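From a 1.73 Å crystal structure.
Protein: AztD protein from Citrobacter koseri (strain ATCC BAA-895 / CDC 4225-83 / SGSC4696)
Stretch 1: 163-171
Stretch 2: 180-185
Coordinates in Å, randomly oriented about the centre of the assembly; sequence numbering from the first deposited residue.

Stretch 1, residues 163-171: NVVAPHHGV
Stretch 2 (180-185) VVSIPN

Residues 163-171 and 180-185 belong to one chain and run antiparallel. Val180 to Ser182 lie in a strand that begins earlier in the chain, with phi/psi from -108/126 at Val180 to -74/154 at Ser182. Pro184 (-68/150) is loop. Stretch 1 is mostly extended but irregular. Val164 (-119/19) and Val165 (84/-57) form a tight bend, in which Ala166 N makes a weak 2.9 Å hydrogen bond to Val164 O. His168 is extended at -157/170, Gly170 lies at -132/-161 and Val171 at -152/145.

In register, His168 CA is 6.1 Å from Pro184 CA, and Gly170 CA is 5.5 Å from Ser182 CA. Ser182 N donates to Val171 O at 3.1 Å. Val181 CA also approaches Val171 O, at 3.5 Å, as a CA-H...O contact. One water donates to both Val164 O (2.9 Å) and Ser182 O (2.8 Å), joining the backbones where they do not bond directly.

Ser182 points toward stretch 1 with chi1 p (55°). Ser182 OG accepts from Val171 N at 3.1 Å and hydrogen-bonds His168 NE2 at 2.8 Å. Ser182 OG also lies 3.2 Å from Gly170 CA. A CB on Gly170 would clash with this hydroxyl, so the close approach depends on glycine.

His168 has chi1 p (64°) and chi2 -80°. His168 ND1 donates to Ala166 O at 2.8 Å, so both ring nitrogens are engaged. Ser182 OG sits at the ring edge. Pro184 CB covers one face, 3.5 Å from His168 ND1.

Pro184, C-gamma endo, also packs its CG against Val165 CG1 (4.0 Å) and Ala166 CB (4.1 Å). Val165 is t. Val165 N donates to Asn163 OD1 at 2.8 Å. Val164 and Val181, both m, meet through their CG1 atoms at 4.1 Å.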

ATOM      1  N   ASN B 163       0.621   0.409 -31.500  1.00 23.49           N
ATOM      2  CA  ASN B 163      -0.300  -0.001 -32.550  1.00 19.85           C
ATOM      3  C   ASN B 163      -1.133  -1.195 -32.098  1.00 24.72           C
ATOM      4  O   ASN B 163      -0.615  -2.140 -31.499  1.00 23.84           O
ATOM      5  CB  ASN B 163       0.485  -0.349 -33.816  1.00 28.37           C
ATOM      6  CG  ASN B 163      -0.411  -0.663 -34.993  1.00 28.32           C
ATOM      7  OD1 ASN B 163      -0.807  -1.807 -35.193  1.00 29.10           O
ATOM      8  ND2 ASN B 163      -0.727   0.357 -35.787  1.00 35.40           N
ATOM      9  N   VAL B 164      -2.430  -1.149 -32.396  1.00 24.21           N
ATOM     10  CA  VAL B 164      -3.358  -2.211 -32.032  1.00 27.04           C
ATOM     11  C   VAL B 164      -4.007  -2.829 -33.271  1.00 27.18           C
ATOM     12  O   VAL B 164      -5.051  -3.470 -33.173  1.00 24.09           O
ATOM     13  CB  VAL B 164      -4.408  -1.705 -31.023  1.00 23.73           C
ATOM     14  CG1 VAL B 164      -3.714  -1.265 -29.746  1.00 22.84           C
ATOM     15  CG2 VAL B 164      -5.209  -0.547 -31.595  1.00 22.49           C
ATOM     16  N   VAL B 165      -3.379  -2.614 -34.439  1.00 24.78           N
ATOM     17  CA  VAL B 165      -3.630  -3.314 -35.699  1.00 22.35           C
ATOM     18  C   VAL B 165      -4.796  -2.664 -36.436  1.00 30.76           C
ATOM     19  O   VAL B 165      -4.655  -2.240 -37.590  1.00 29.24           O
ATOM     20  CB  VAL B 165      -3.870  -4.822 -35.490  1.00 28.31           C
ATOM     21  CG1 VAL B 165      -4.276  -5.481 -36.809  1.00 34.45           C
ATOM     22  CG2 VAL B 165      -2.612  -5.494 -34.969  1.00 25.64           C
ATOM     23  N   ALA B 166      -5.957  -2.588 -35.788  1.00 25.57           N
ATOM     24  CA  ALA B 166      -7.111  -1.982 -36.420  1.00 26.73           C
ATOM     25  C   ALA B 166      -7.981  -1.347 -35.347  1.00 27.99           C
ATOM     26  O   ALA B 166      -8.090  -1.899 -34.240  1.00 27.21           O
ATOM     27  CB  ALA B 166      -7.936  -2.993 -37.220  1.00 31.69           C
ATOM     28  N   PRO B 167      -8.595  -0.200 -35.630  1.00 30.17           N
ATOM     29  CA  PRO B 167      -9.519   0.397 -34.660  1.00 28.83           C
ATOM     30  C   PRO B 167     -10.620  -0.577 -34.268  1.00 26.75           C
ATOM     31  O   PRO B 167     -11.290  -1.164 -35.119  1.00 27.20           O
ATOM     32  CB  PRO B 167     -10.078   1.613 -35.410  1.00 33.71           C
ATOM     33  CG  PRO B 167      -9.045   1.946 -36.415  1.00 30.27           C
ATOM     34  CD  PRO B 167      -8.430   0.650 -36.825  1.00 33.32           C
ATOM     35  N   HIS B 168     -10.797  -0.757 -32.964  1.00 24.84           N
ATOM     36  CA  HIS B 168     -11.903  -1.560 -32.462  1.00 20.84           C
ATOM     37  C   HIS B 168     -12.188  -1.130 -31.035  1.00 23.86           C
ATOM     38  O   HIS B 168     -11.431  -0.360 -30.438  1.00 22.52           O
ATOM     39  CB  HIS B 168     -11.606  -3.062 -32.552  1.00 22.99           C
ATOM     40  CG  HIS B 168     -10.458  -3.523 -31.703  1.00 20.45           C
ATOM     41  ND1 HIS B 168      -9.142  -3.371 -32.084  1.00 21.18           N
ATOM     42  CD2 HIS B 168     -10.433  -4.178 -30.519  1.00 21.82           C
ATOM     43  CE1 HIS B 168      -8.355  -3.894 -31.161  1.00 25.43           C
ATOM     44  NE2 HIS B 168      -9.112  -4.389 -30.200  1.00 21.98           N
ATOM     45  N   HIS B 169     -13.311  -1.616 -30.503  1.00 20.75           N
ATOM     46  CA  HIS B 169     -13.652  -1.392 -29.100  1.00 23.20           C
ATOM     47  C   HIS B 169     -12.874  -2.397 -28.276  1.00 24.44           C
ATOM     48  O   HIS B 169     -13.301  -3.536 -28.079  1.00 25.45           O
ATOM     49  CB  HIS B 169     -15.145  -1.535 -28.840  1.00 23.05           C
ATOM     50  CG  HIS B 169     -15.529  -1.197 -27.435  1.00 28.79           C
ATOM     51  ND1 HIS B 169     -15.431   0.081 -26.927  1.00 30.73           N
ATOM     52  CD2 HIS B 169     -15.964  -1.976 -26.415  1.00 38.83           C
ATOM     53  CE1 HIS B 169     -15.813   0.080 -25.662  1.00 36.32           C
ATOM     54  NE2 HIS B 169     -16.139  -1.156 -25.327  1.00 36.19           N
ATOM     55  N   GLY B 170     -11.730  -1.959 -27.766  1.00 22.39           N
ATOM     56  CA  GLY B 170     -10.824  -2.864 -27.106  1.00 22.51           C
ATOM     57  C   GLY B 170     -10.332  -2.358 -25.770  1.00 19.70           C
ATOM     58  O   GLY B 170     -10.943  -1.474 -25.154  1.00 19.62           O
ATOM     59  N   VAL B 171      -9.222  -2.929 -25.313  1.00 18.96           N
ATOM     60  CA  VAL B 171      -8.639  -2.562 -24.035  1.00 15.17           C
ATOM     61  C   VAL B 171      -7.142  -2.817 -24.095  1.00 16.64           C
ATOM     62  O   VAL B 171      -6.681  -3.769 -24.729  1.00 17.26           O
ATOM     63  CB  VAL B 171      -9.314  -3.345 -22.884  1.00 17.28           C
ATOM     64  CG1 VAL B 171      -9.214  -4.840 -23.131  1.00 20.03           C
ATOM     65  CG2 VAL B 171      -8.706  -2.959 -21.536  1.00 18.17           C
ATOM     66  N   VAL B 180      -0.600  -5.524 -22.688  1.00 16.80           N
ATOM     67  CA  VAL B 180      -1.519  -6.526 -23.211  1.00 15.17           C
ATOM     68  C   VAL B 180      -2.634  -5.779 -23.918  1.00 18.33           C
ATOM     69  O   VAL B 180      -3.262  -4.892 -23.329  1.00 17.17           O
ATOM     70  CB  VAL B 180      -2.082  -7.430 -22.102  1.00 17.80           C
ATOM     71  CG1 VAL B 180      -3.207  -8.315 -22.653  1.00 16.70           C
ATOM     72  CG2 VAL B 180      -0.965  -8.278 -21.507  1.00 19.36           C
ATOM     73  N   VAL B 181      -2.878  -6.131 -25.176  1.00 19.59           N
ATOM     74  CA  VAL B 181      -3.890  -5.449 -25.968  1.00 23.41           C
ATOM     75  C   VAL B 181      -4.827  -6.483 -26.562  1.00 17.12           C
ATOM     76  O   VAL B 181      -4.441  -7.620 -26.853  1.00 19.71           O
ATOM     77  CB  VAL B 181      -3.285  -4.579 -27.099  1.00 22.32           C
ATOM     78  CG1 VAL B 181      -2.376  -3.515 -26.526  1.00 20.44           C
ATOM     79  CG2 VAL B 181      -2.535  -5.434 -28.104  1.00 19.17           C
ATOM     80  N   SER B 182      -6.064  -6.062 -26.764  1.00 17.91           N
ATOM     81  CA  SER B 182      -7.048  -6.904 -27.409  1.00 18.49           C
ATOM     82  C   SER B 182      -6.759  -6.995 -28.901  1.00 19.95           C
ATOM     83  O   SER B 182      -6.154  -6.101 -29.499  1.00 22.17           O
ATOM     84  CB  SER B 182      -8.436  -6.335 -27.163  1.00 20.94           C
ATOM     85  OG  SER B 182      -8.489  -4.988 -27.578  1.00 19.60           O
ATOM     86  N   ILE B 183      -7.199  -8.096 -29.492  1.00 18.45           N
ATOM     87  CA  ILE B 183      -6.947  -8.429 -30.892  1.00 19.36           C
ATOM     88  C   ILE B 183      -8.226  -8.147 -31.669  1.00 24.72           C
ATOM     89  O   ILE B 183      -9.275  -8.698 -31.318  1.00 23.64           O
ATOM     90  CB  ILE B 183      -6.535  -9.902 -31.037  1.00 22.30           C
ATOM     91  CG1 ILE B 183      -5.238 -10.177 -30.260  1.00 21.60           C
ATOM     92  CG2 ILE B 183      -6.405 -10.288 -32.506  1.00 22.61           C
ATOM     93  CD1 ILE B 183      -4.994 -11.652 -30.023  1.00 27.76           C
ATOM     94  N   PRO B 184      -8.206  -7.317 -32.712  1.00 20.55           N
ATOM     95  CA  PRO B 184      -9.451  -7.062 -33.447  1.00 21.75           C
ATOM     96  C   PRO B 184      -9.904  -8.308 -34.187  1.00 25.89           C
ATOM     97  O   PRO B 184      -9.097  -9.144 -34.607  1.00 25.38           O
ATOM     98  CB  PRO B 184      -9.071  -5.946 -34.426  1.00 26.38           C
ATOM     99  CG  PRO B 184      -7.587  -6.128 -34.634  1.00 21.71           C
ATOM    100  CD  PRO B 184      -7.058  -6.600 -33.301  1.00 21.62           C
ATOM    101  N   ASN B 185     -11.215  -8.422 -34.352  1.00 25.90           N
ATOM    102  CA  ASN B 185     -11.775  -9.489 -35.160  1.00 28.98           C
ATOM    103  C   ASN B 185     -11.257  -9.342 -36.584  1.00 29.42           C
ATOM    104  O   ASN B 185     -11.443  -8.278 -37.191  1.00 27.23           O
ATOM    105  CB  ASN B 185     -13.299  -9.429 -35.126  1.00 26.84           C
ATOM    106  CG  ASN B 185     -13.946 -10.528 -35.947  1.00 30.20           C
ATOM    107  OD1 ASN B 185     -13.627 -10.723 -37.116  1.00 31.98           O
ATOM    108  ND2 ASN B 185     -14.866 -11.258 -35.325  1.00 30.27           N
TER
HETATM  109  O   HOH W   1      -4.126  -5.514 -31.328  1.00 23.59           O